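Local coordinates for protein lactococcus lactis MG1363 DpsA (Lactococcus lactis, PDB 1ZS3) that is a dodecameric, ferritin-like Dps protein that binds DNA, for which its N-terminal helix is required, and probably protects the cell against oxidative stress, at residues A[58-63]-A[159-164]; A[66-71]-A[120-125]; A[74-79]-A[84-89]. All blocks are in the same frame, centred on the assembly; numbering follows the deposited sequence.

All three contacts use helix 55-81 and mark points along it. Contact 2, its centre about 5 Å from the centre of the chain, lies in the bundle core, yet it is carried by polar groups: a carboxylate meets an amide and a ring edge on helix 111-138. Contact 1, partly buried and about 16 Å from the chain centre, ties the helix to 142-165 through a tyrosine-asparagine bond and a leucine. Contact 3, on the opposite side of the chain's centre from contact 1, is buried and mostly aliphatic, with one backbone bond to the following loop. Contacts 1 and 2 touch through Ile-159 and Phe-122.

Contact 1 of 3, residues A[58-63]-A[159-164]; sequences CEYLRE and IRNLAG
Tyr-60 reaches from helix 55-81 to helix 142-165, where its hydroxyl meets the amide of Asn-161 and its ring one methyl, CD2, of Leu-162. The polar part is one hydrogen bond, in which Asn-161 ND2 donates to Tyr-60 OH over 2.9 Å with an N-H...O angle of 159°. The hydroxyl lies close to the amide plane, where the N-H bonds of an amide point. The two side chains cross at about a right angle, and ring and amide are tilted by 55° rather than lying flat on one another. Tyr-60 spans the gap because its CG stands anti to the backbone N (chi1 -174°), which sends the ring out from its helix; Asn-161 has its CG beside the backbone N and reaches the phenol oxygen with ND2, while its CB also lies close, 3.2 Å from Tyr-60 OH.

The apolar part is narrower. Leu-162 places CD2 3.9 Å from Tyr-60 CE2, meeting the ring obliquely at a carbon next to the one that bears the hydroxyl. The same leucine side chain also packs on Leu-115, Phe-118 and Ile-119 of helix 111-138, so the tyrosine meets the border of a larger hydrophobic layer. Leu-61, next to Tyr-60 in sequence, turns to Leu-45 and Ala-48 of helix 27-51.

Residues of both segments also meet other subunits: Arg-160 forms a salt bridge with Asp-81 of one neighbouring subunit and Arg-62 with Asp-77 of another, and Asn-161 packs on Pro-55 of a third. The contact thus joins the beginning of helix 55-81 to the end of helix 142-165, two antiparallel neighbours at one end of the four-helix bundle of the ferritin-like Dps fold, close to where subunits meet.

Contact 2 of 3, residues A[66-71]-A[120-125]; sequences QREVEY and VDFQAQ
Glu-68 has the most surface buried here, and its carboxylate enters the bundle to face Phe-122 and Gln-125, which approach from the opposite direction on helix 111-138. The chain of Glu-68 bends sharply at chi2 (-88°), which turns its flat end to face both partners.

OE1 accepts the hydrogen bond. Gln-125 NE2 donates to it over 3.2 Å at a nearly straight 166°, reaching the syn side of the oxygen. The bond runs almost in the plane of the glutamine amide, although amide and carboxylate planes are turned well away from each other. Gln-125 is extended beyond CG, which carries the nitrogen across the interior, and the same NE2 is also hydrogen-bonded to Glu-41 OE2 of helix 27-51. One amide nitrogen therefore serves two acidic side chains from two helices, and these two bonds should fix the rotation of the amide.

Phe-122 takes the second place. Glu-68 OE2 lies 3.7 Å from Phe-122 CE2, near the ring plane and at its edge, where ring hydrogens carry slight positive charge and a carboxylate oxygen can be tolerated. Glu-68 OE1 also lies 3.8 Å from Phe-122 CZ, so both oxygens are near the ring. The carboxylate itself is tilted 46° from the ring. Gln-125 NE2 stands over one face of the same ring, 3.7 Å above its plane and offset toward the rim.

Packing from the other two helices completes the surroundings: Leu-38 touches both Glu-68 and Gln-125, while Asn-155 and Ile-159 of helix 142-165 lie against Phe-122. With the nearest CA atoms, those of Glu-68 and Phe-122, still 11.2 Å apart, long side chains must close the distance, as between diagonally placed helices of a ferritin-like four-helix bundle.

Contact 3 of 3, residues A[74-79]-A[84-89]; sequences KISDLL and EIVPST
Leu-79 turns its two methyls to different parts of the returning loop: CD1 lies 3.6 Å from Val-86 CG2, and CD2 lies 3.8 Å from Glu-84 CB. The leucine meets both side chains at a slant, gripping the loop at two points two residues apart. Glu-84 lays its CB and CG along the leucine methyl CD2, and the bend at chi2 (-62°) leads the carboxylate away from the helix. Val-86 points at the helix and splits its branches, CG2 facing Leu-79 and CG1 approaching Ser-76 OG at 3.6 Å; that hydroxyl is itself hydrogen-bonded to Phe-72 O, one turn back. The backbones join once, Glu-84 N donating to Leu-79 O at 3.1 Å from above the carbonyl plane, which binds the chain as it leaves the helix.

Beyond the pair, Leu-31 and Leu-35 of helix 27-51 and Leu-144 of helix 142-165 close round Leu-79 and Val-86, and Val-86 O accepts a hydrogen bond from Tyr-51 of a neighbouring subunit. The loop thus runs from the end of helix 55-81 alongside helix 27-51 to helix 90-96, whose N-cap is Thr-89.

Contact 1 of 3, residues A[58-63]-A[159-164]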
loop_
_atom_site.group_PDB
_atom_site.type_symbol
_atom_site.label_atom_id
_atom_site.label_comp_id
_atom_site.label_asym_id
_atom_site.label_seq_id
_atom_site.Cartn_x
_atom_site.Cartn_y
_atom_site.Cartn_z
ATOM N N CYS A 58 23.107 6.388 -14.947
ATOM C CA CYS A 58 23.327 6.908 -13.606
ATOM C C CYS A 58 22.432 6.308 -12.536
ATOM O O CYS A 58 22.921 6.100 -11.423
ATOM C CB CYS A 58 23.200 8.437 -13.561
ATOM S SG CYS A 58 24.549 9.299 -14.389
ATOM N N GLU A 59 21.144 6.100 -12.834
ATOM C CA GLU A 59 20.183 5.555 -11.875
ATOM C C GLU A 59 20.536 4.102 -11.604
ATOM O O GLU A 59 20.499 3.649 -10.458
ATOM C CB GLU A 59 18.770 5.664 -12.431
ATOM C CG GLU A 59 17.629 5.673 -11.379
ATOM C CD GLU A 59 16.253 5.215 -11.940
ATOM O OE1 GLU A 59 16.047 3.996 -12.246
ATOM O OE2 GLU A 59 15.358 6.110 -12.043
ATOM N N TYR A 60 20.963 3.414 -12.668
ATOM C CA TYR A 60 21.324 2.007 -12.638
ATOM C C TYR A 60 22.593 1.779 -11.848
ATOM O O TYR A 60 22.687 0.855 -11.038
ATOM C CB TYR A 60 21.533 1.477 -14.076
ATOM C CG TYR A 60 21.776 0.008 -14.120
ATOM C CD1 TYR A 60 21.055 -0.871 -13.277
ATOM C CD2 TYR A 60 22.771 -0.522 -14.926
ATOM C CE1 TYR A 60 21.297 -2.263 -13.266
ATOM C CE2 TYR A 60 23.025 -1.948 -14.946
ATOM C CZ TYR A 60 22.274 -2.807 -14.099
ATOM O OH TYR A 60 22.474 -4.186 -14.066
ATOM N N LEU A 61 23.619 2.612 -12.061
ATOM C CA LEU A 61 24.901 2.467 -11.382
ATOM C C LEU A 61 24.772 2.769 -9.908
ATOM O O LEU A 61 25.395 2.101 -9.124
ATOM C CB LEU A 61 25.987 3.341 -12.021
ATOM C CG LEU A 61 26.363 3.008 -13.481
ATOM C CD1 LEU A 61 27.121 4.206 -14.073
ATOM C CD2 LEU A 61 27.206 1.763 -13.641
ATOM N N ARG A 62 23.942 3.758 -9.551
ATOM C CA ARG A 62 23.648 4.106 -8.147
ATOM C C ARG A 62 22.919 2.981 -7.434
ATOM O O ARG A 62 22.972 2.875 -6.216
ATOM C CB ARG A 62 22.746 5.336 -8.056
ATOM C CG ARG A 62 23.441 6.642 -8.323
ATOM C CD ARG A 62 22.678 7.898 -7.971
ATOM N NE ARG A 62 23.166 9.011 -8.762
ATOM C CZ ARG A 62 22.933 10.271 -8.518
ATOM N NH1 ARG A 62 22.172 10.645 -7.483
ATOM N NH2 ARG A 62 23.435 11.210 -9.296
ATOM N N GLU A 63 22.195 2.190 -8.206
ATOM C CA GLU A 63 21.493 1.001 -7.693
ATOM C C GLU A 63 22.507 -0.064 -7.327
ATOM O O GLU A 63 22.446 -0.644 -6.251
ATOM C CB GLU A 63 20.449 0.471 -8.681
ATOM C CG GLU A 63 19.011 0.582 -8.172
ATOM C CD GLU A 63 18.207 -0.667 -8.584
ATOM O OE1 GLU A 63 18.130 -1.621 -7.735
ATOM O OE2 GLU A 63 17.655 -0.708 -9.753
ATOM N N ILE A 159 27.305 -8.430 -14.672
ATOM C CA ILE A 159 28.285 -8.503 -15.750
ATOM C C ILE A 159 27.556 -8.632 -17.054
ATOM O O ILE A 159 28.028 -8.093 -18.060
ATOM C CB ILE A 159 29.263 -9.725 -15.577
ATOM C CG1 ILE A 159 30.274 -9.471 -14.450
ATOM C CG2 ILE A 159 30.043 -10.052 -16.893
ATOM C CD1 ILE A 159 30.794 -10.751 -13.803
ATOM N N ARG A 160 26.455 -9.373 -17.053
ATOM C CA ARG A 160 25.774 -9.667 -18.295
ATOM C C ARG A 160 24.857 -8.564 -18.633
ATOM O O ARG A 160 24.512 -8.444 -19.763
ATOM C CB ARG A 160 25.007 -10.969 -18.223
ATOM C CG ARG A 160 24.308 -11.331 -19.549
ATOM C CD ARG A 160 23.772 -12.763 -19.581
ATOM N NE ARG A 160 22.728 -12.937 -18.585
ATOM C CZ ARG A 160 21.437 -12.977 -18.852
ATOM N NH1 ARG A 160 20.990 -12.904 -20.093
ATOM N NH2 ARG A 160 20.588 -13.118 -17.865
ATOM N N ASN A 161 24.474 -7.758 -17.671
ATOM C CA ASN A 161 23.594 -6.591 -17.946
ATOM C C ASN A 161 24.411 -5.468 -18.517
ATOM O O ASN A 161 23.997 -4.864 -19.505
ATOM C CB ASN A 161 22.927 -6.060 -16.679
ATOM C CG ASN A 161 21.635 -6.786 -16.319
ATOM O OD1 ASN A 161 21.095 -7.614 -17.085
ATOM N ND2 ASN A 161 21.128 -6.466 -15.137
ATOM N N LEU A 162 25.525 -5.140 -17.861
ATOM C CA LEU A 162 26.508 -4.188 -18.411
ATOM C C LEU A 162 27.045 -4.638 -19.785
ATOM O O LEU A 162 27.169 -3.821 -20.695
ATOM C CB LEU A 162 27.627 -3.944 -17.412
ATOM C CG LEU A 162 27.240 -3.435 -16.015
ATOM C CD1 LEU A 162 28.435 -3.480 -15.075
ATOM C CD2 LEU A 162 26.712 -2.015 -16.067
ATOM N N ALA A 163 27.347 -5.924 -19.970
ATOM C CA ALA A 163 27.790 -6.393 -21.248
ATOM C C ALA A 163 26.690 -6.166 -22.302
ATOM O O ALA A 163 26.984 -5.631 -23.351
ATOM C CB ALA A 163 28.172 -7.817 -21.180
ATOM N N GLY A 164 25.430 -6.513 -22.005
ATOM C CA GLY A 164 24.318 -6.248 -22.918
ATOM C C GLY A 164 24.111 -4.760 -23.241
ATOM O O GLY A 164 23.672 -4.352 -24.328
#

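Contact 2 of 3, residues A[66-71]-A[120-125]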
loop_
_atom_site.group_PDB
_atom_site.type_symbol
_atom_site.label_atom_id
_atom_site.label_comp_id
_atom_site.label_asym_id
_atom_site.label_seq_id
_atom_site.Cartn_x
_atom_site.Cartn_y
_atom_site.Cartn_z
ATOM N N GLN A 66 24.175 0.822 -4.046
ATOM C CA GLN A 66 23.368 0.501 -2.870
ATOM C C GLN A 66 23.325 -0.988 -2.566
ATOM O O GLN A 66 23.215 -1.384 -1.398
ATOM C CB GLN A 66 21.930 1.073 -3.015
ATOM C CG GLN A 66 21.456 1.664 -1.675
ATOM C CD GLN A 66 20.060 1.139 -1.191
ATOM O OE1 GLN A 66 19.893 0.825 0.013
ATOM N NE2 GLN A 66 19.092 1.078 -2.138
ATOM N N ARG A 67 23.448 -1.810 -3.610
ATOM C CA ARG A 67 23.427 -3.233 -3.428
ATOM C C ARG A 67 24.749 -3.718 -2.847
ATOM O O ARG A 67 24.776 -4.708 -2.100
ATOM C CB ARG A 67 23.144 -3.967 -4.751
ATOM C CG ARG A 67 21.815 -3.630 -5.444
ATOM C CD ARG A 67 20.544 -4.149 -4.772
ATOM N NE ARG A 67 20.271 -5.489 -5.279
ATOM C CZ ARG A 67 20.388 -6.626 -4.580
ATOM N NH1 ARG A 67 20.134 -7.794 -5.185
ATOM N NH2 ARG A 67 20.729 -6.611 -3.291
ATOM N N GLU A 68 25.843 -3.063 -3.222
ATOM C CA GLU A 68 27.171 -3.464 -2.739
ATOM C C GLU A 68 27.278 -3.135 -1.248
ATOM O O GLU A 68 27.823 -3.922 -0.500
ATOM C CB GLU A 68 28.276 -2.821 -3.580
ATOM C CG GLU A 68 28.316 -3.270 -5.059
ATOM C CD GLU A 68 29.151 -4.507 -5.362
ATOM O OE1 GLU A 68 30.365 -4.356 -5.583
ATOM O OE2 GLU A 68 28.604 -5.631 -5.432
ATOM N N VAL A 69 26.713 -2.032 -0.800
ATOM C CA VAL A 69 26.635 -1.726 0.619
ATOM C C VAL A 69 25.680 -2.670 1.354
ATOM O O VAL A 69 25.866 -2.941 2.529
ATOM C CB VAL A 69 26.134 -0.302 0.799
ATOM C CG1 VAL A 69 25.827 0.032 2.284
ATOM C CG2 VAL A 69 27.125 0.683 0.209
ATOM N N GLU A 70 24.635 -3.092 0.671
ATOM C CA GLU A 70 23.660 -4.004 1.210
ATOM C C GLU A 70 24.283 -5.357 1.511
ATOM O O GLU A 70 23.947 -5.994 2.513
ATOM C CB GLU A 70 22.521 -4.190 0.230
ATOM C CG GLU A 70 21.188 -3.556 0.630
ATOM C CD GLU A 70 20.146 -3.638 -0.503
ATOM O OE1 GLU A 70 19.710 -4.776 -0.871
ATOM O OE2 GLU A 70 19.778 -2.569 -1.037
ATOM N N TYR A 71 25.143 -5.811 0.610
ATOM C CA TYR A 71 25.851 -7.057 0.759
ATOM C C TYR A 71 26.968 -6.876 1.793
ATOM O O TYR A 71 27.323 -7.823 2.486
ATOM C CB TYR A 71 26.409 -7.541 -0.599
ATOM C CG TYR A 71 25.377 -8.270 -1.411
ATOM C CD1 TYR A 71 24.792 -9.405 -0.917
ATOM C CD2 TYR A 71 24.965 -7.804 -2.657
ATOM C CE1 TYR A 71 23.845 -10.065 -1.618
ATOM C CE2 TYR A 71 24.000 -8.473 -3.373
ATOM C CZ TYR A 71 23.435 -9.599 -2.830
ATOM O OH TYR A 71 22.458 -10.321 -3.470
ATOM N N VAL A 120 35.087 -5.727 -15.844
ATOM C CA VAL A 120 36.412 -6.250 -15.432
ATOM C C VAL A 120 36.527 -6.284 -13.915
ATOM O O VAL A 120 36.760 -7.336 -13.347
ATOM C CB VAL A 120 37.587 -5.391 -16.068
ATOM C CG1 VAL A 120 38.915 -5.680 -15.421
ATOM C CG2 VAL A 120 37.653 -5.656 -17.586
ATOM N N ASP A 121 36.349 -5.142 -13.256
ATOM C CA ASP A 121 36.162 -5.093 -11.815
ATOM C C ASP A 121 35.368 -6.297 -11.246
ATOM O O ASP A 121 35.828 -6.944 -10.306
ATOM C CB ASP A 121 35.429 -3.796 -11.452
ATOM C CG ASP A 121 36.352 -2.692 -11.049
ATOM O OD1 ASP A 121 35.990 -1.790 -10.263
ATOM O OD2 ASP A 121 37.491 -2.635 -11.491
ATOM N N PHE A 122 34.174 -6.580 -11.790
ATOM C CA PHE A 122 33.251 -7.584 -11.216
ATOM C C PHE A 122 33.712 -8.984 -11.508
ATOM O O PHE A 122 33.464 -9.874 -10.727
ATOM C CB PHE A 122 31.813 -7.365 -11.695
ATOM C CG PHE A 122 31.050 -6.402 -10.853
ATOM C CD1 PHE A 122 31.055 -5.055 -11.133
ATOM C CD2 PHE A 122 30.337 -6.835 -9.773
ATOM C CE1 PHE A 122 30.378 -4.162 -10.343
ATOM C CE2 PHE A 122 29.648 -5.928 -8.976
ATOM C CZ PHE A 122 29.682 -4.593 -9.268
ATOM N N GLN A 123 34.377 -9.188 -12.636
ATOM C CA GLN A 123 34.933 -10.490 -13.007
ATOM C C GLN A 123 36.008 -10.755 -11.999
ATOM O O GLN A 123 36.222 -11.882 -11.611
ATOM C CB GLN A 123 35.560 -10.447 -14.405
ATOM C CG GLN A 123 35.010 -11.442 -15.452
ATOM C CD GLN A 123 35.166 -10.982 -16.929
ATOM O OE1 GLN A 123 34.950 -11.784 -17.858
ATOM N NE2 GLN A 123 35.509 -9.710 -17.137
ATOM N N ALA A 124 36.657 -9.670 -11.555
ATOM C CA ALA A 124 37.771 -9.768 -10.589
ATOM C C ALA A 124 37.251 -10.052 -9.223
ATOM O O ALA A 124 37.844 -10.853 -8.519
ATOM C CB ALA A 124 38.652 -8.509 -10.584
ATOM N N GLN A 125 36.126 -9.459 -8.813
ATOM C CA GLN A 125 35.572 -9.760 -7.489
ATOM C C GLN A 125 35.237 -11.258 -7.372
ATOM O O GLN A 125 35.296 -11.807 -6.253
ATOM C CB GLN A 125 34.278 -8.983 -7.163
ATOM C CG GLN A 125 34.369 -7.456 -7.259
ATOM C CD GLN A 125 33.177 -6.794 -6.659
ATOM O OE1 GLN A 125 32.551 -7.345 -5.775
ATOM N NE2 GLN A 125 32.832 -5.621 -7.158
#

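Contact 3 of 3, residues A[74-79]-A[84-89]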
loop_
_atom_site.group_PDB
_atom_site.type_symbol
_atom_site.label_atom_id
_atom_site.label_comp_id
_atom_site.label_asym_id
_atom_site.label_seq_id
_atom_site.Cartn_x
_atom_site.Cartn_y
_atom_site.Cartn_z
ATOM N N LYS A 74 25.244 -7.410 4.948
ATOM C CA LYS A 74 24.569 -8.681 5.070
ATOM C C LYS A 74 25.602 -9.753 5.452
ATOM O O LYS A 74 25.351 -10.600 6.309
ATOM C CB LYS A 74 23.802 -9.029 3.795
ATOM C CG LYS A 74 22.826 -10.161 3.946
ATOM C CD LYS A 74 22.714 -11.015 2.652
ATOM C CE LYS A 74 21.251 -11.524 2.397
ATOM N NZ LYS A 74 21.229 -12.821 1.613
ATOM N N ILE A 75 26.736 -9.715 4.764
ATOM C CA ILE A 75 27.820 -10.659 4.943
ATOM C C ILE A 75 28.623 -10.433 6.220
ATOM O O ILE A 75 29.081 -11.397 6.841
ATOM C CB ILE A 75 28.691 -10.649 3.698
ATOM C CG1 ILE A 75 27.817 -11.005 2.488
ATOM C CG2 ILE A 75 29.803 -11.703 3.786
ATOM C CD1 ILE A 75 28.599 -11.197 1.280
ATOM N N SER A 76 28.762 -9.166 6.595
ATOM C CA SER A 76 29.417 -8.775 7.798
ATOM C C SER A 76 28.651 -9.389 8.897
ATOM O O SER A 76 29.222 -10.002 9.783
ATOM C CB SER A 76 29.513 -7.259 7.966
ATOM O OG SER A 76 30.427 -6.729 7.020
ATOM N N ASP A 77 27.344 -9.195 8.857
ATOM C CA ASP A 77 26.453 -9.737 9.888
ATOM C C ASP A 77 26.550 -11.221 9.916
ATOM O O ASP A 77 26.500 -11.795 11.004
ATOM C CB ASP A 77 25.010 -9.345 9.647
ATOM C CG ASP A 77 24.715 -8.005 10.163
ATOM O OD1 ASP A 77 23.796 -7.340 9.687
ATOM O OD2 ASP A 77 25.372 -7.502 11.073
ATOM N N LEU A 78 26.677 -11.858 8.741
ATOM C CA LEU A 78 26.685 -13.298 8.722
ATOM C C LEU A 78 27.971 -13.759 9.411
ATOM O O LEU A 78 27.952 -14.755 10.138
ATOM C CB LEU A 78 26.621 -13.823 7.294
ATOM C CG LEU A 78 25.207 -13.903 6.722
ATOM C CD1 LEU A 78 25.238 -14.219 5.241
ATOM C CD2 LEU A 78 24.341 -14.943 7.430
ATOM N N LEU A 79 29.053 -13.023 9.171
ATOM C CA LEU A 79 30.384 -13.330 9.761
ATOM C C LEU A 79 30.385 -13.116 11.257
ATOM O O LEU A 79 30.704 -14.015 11.993
ATOM C CB LEU A 79 31.471 -12.462 9.097
ATOM C CG LEU A 79 32.054 -12.937 7.729
ATOM C CD1 LEU A 79 32.789 -11.778 7.047
ATOM C CD2 LEU A 79 32.987 -14.118 7.878
ATOM N N GLU A 84 33.405 -13.893 13.545
ATOM C CA GLU A 84 34.580 -13.477 12.837
ATOM C C GLU A 84 34.587 -11.977 12.953
ATOM O O GLU A 84 33.734 -11.353 13.628
ATOM C CB GLU A 84 34.587 -13.917 11.358
ATOM C CG GLU A 84 34.755 -15.430 11.103
ATOM C CD GLU A 84 36.074 -15.986 11.624
ATOM O OE1 GLU A 84 37.153 -15.433 11.297
ATOM O OE2 GLU A 84 36.025 -16.980 12.384
ATOM N N ILE A 85 35.590 -11.425 12.292
ATOM C CA ILE A 85 35.954 -10.048 12.341
ATOM C C ILE A 85 36.022 -9.544 10.926
ATOM O O ILE A 85 36.188 -10.303 9.956
ATOM C CB ILE A 85 37.327 -9.909 13.080
ATOM C CG1 ILE A 85 37.122 -9.243 14.453
ATOM C CG2 ILE A 85 38.389 -9.179 12.240
ATOM C CD1 ILE A 85 36.541 -10.157 15.540
ATOM N N VAL A 86 35.836 -8.248 10.822
ATOM C CA VAL A 86 35.459 -7.641 9.567
ATOM C C VAL A 86 36.232 -6.344 9.365
ATOM O O VAL A 86 36.387 -5.552 10.306
ATOM C CB VAL A 86 33.913 -7.466 9.568
ATOM C CG1 VAL A 86 33.464 -6.166 8.945
ATOM C CG2 VAL A 86 33.267 -8.656 8.867
ATOM N N PRO A 87 36.731 -6.124 8.158
ATOM C CA PRO A 87 37.364 -4.847 7.830
ATOM C C PRO A 87 36.391 -3.705 7.986
ATOM O O PRO A 87 35.291 -3.866 7.474
ATOM C CB PRO A 87 37.741 -5.003 6.365
ATOM C CG PRO A 87 37.717 -6.483 6.097
ATOM C CD PRO A 87 36.804 -7.096 7.056
ATOM N N SER A 88 36.748 -2.609 8.657
ATOM C CA SER A 88 35.788 -1.553 8.943
ATOM C C SER A 88 36.375 -0.148 8.930
ATOM O O SER A 88 35.785 0.766 9.552
ATOM C CB SER A 88 35.206 -1.815 10.321
ATOM O OG SER A 88 36.185 -1.674 11.328
ATOM N N THR A 89 37.504 0.054 8.241
ATOM C CA THR A 89 38.043 1.434 7.991
ATOM C C THR A 89 38.687 1.495 6.600
ATOM O O THR A 89 39.074 0.484 6.042
ATOM C CB THR A 89 39.157 1.734 8.973
ATOM O OG1 THR A 89 40.250 0.804 8.787
ATOM C CG2 THR A 89 38.723 1.582 10.416
#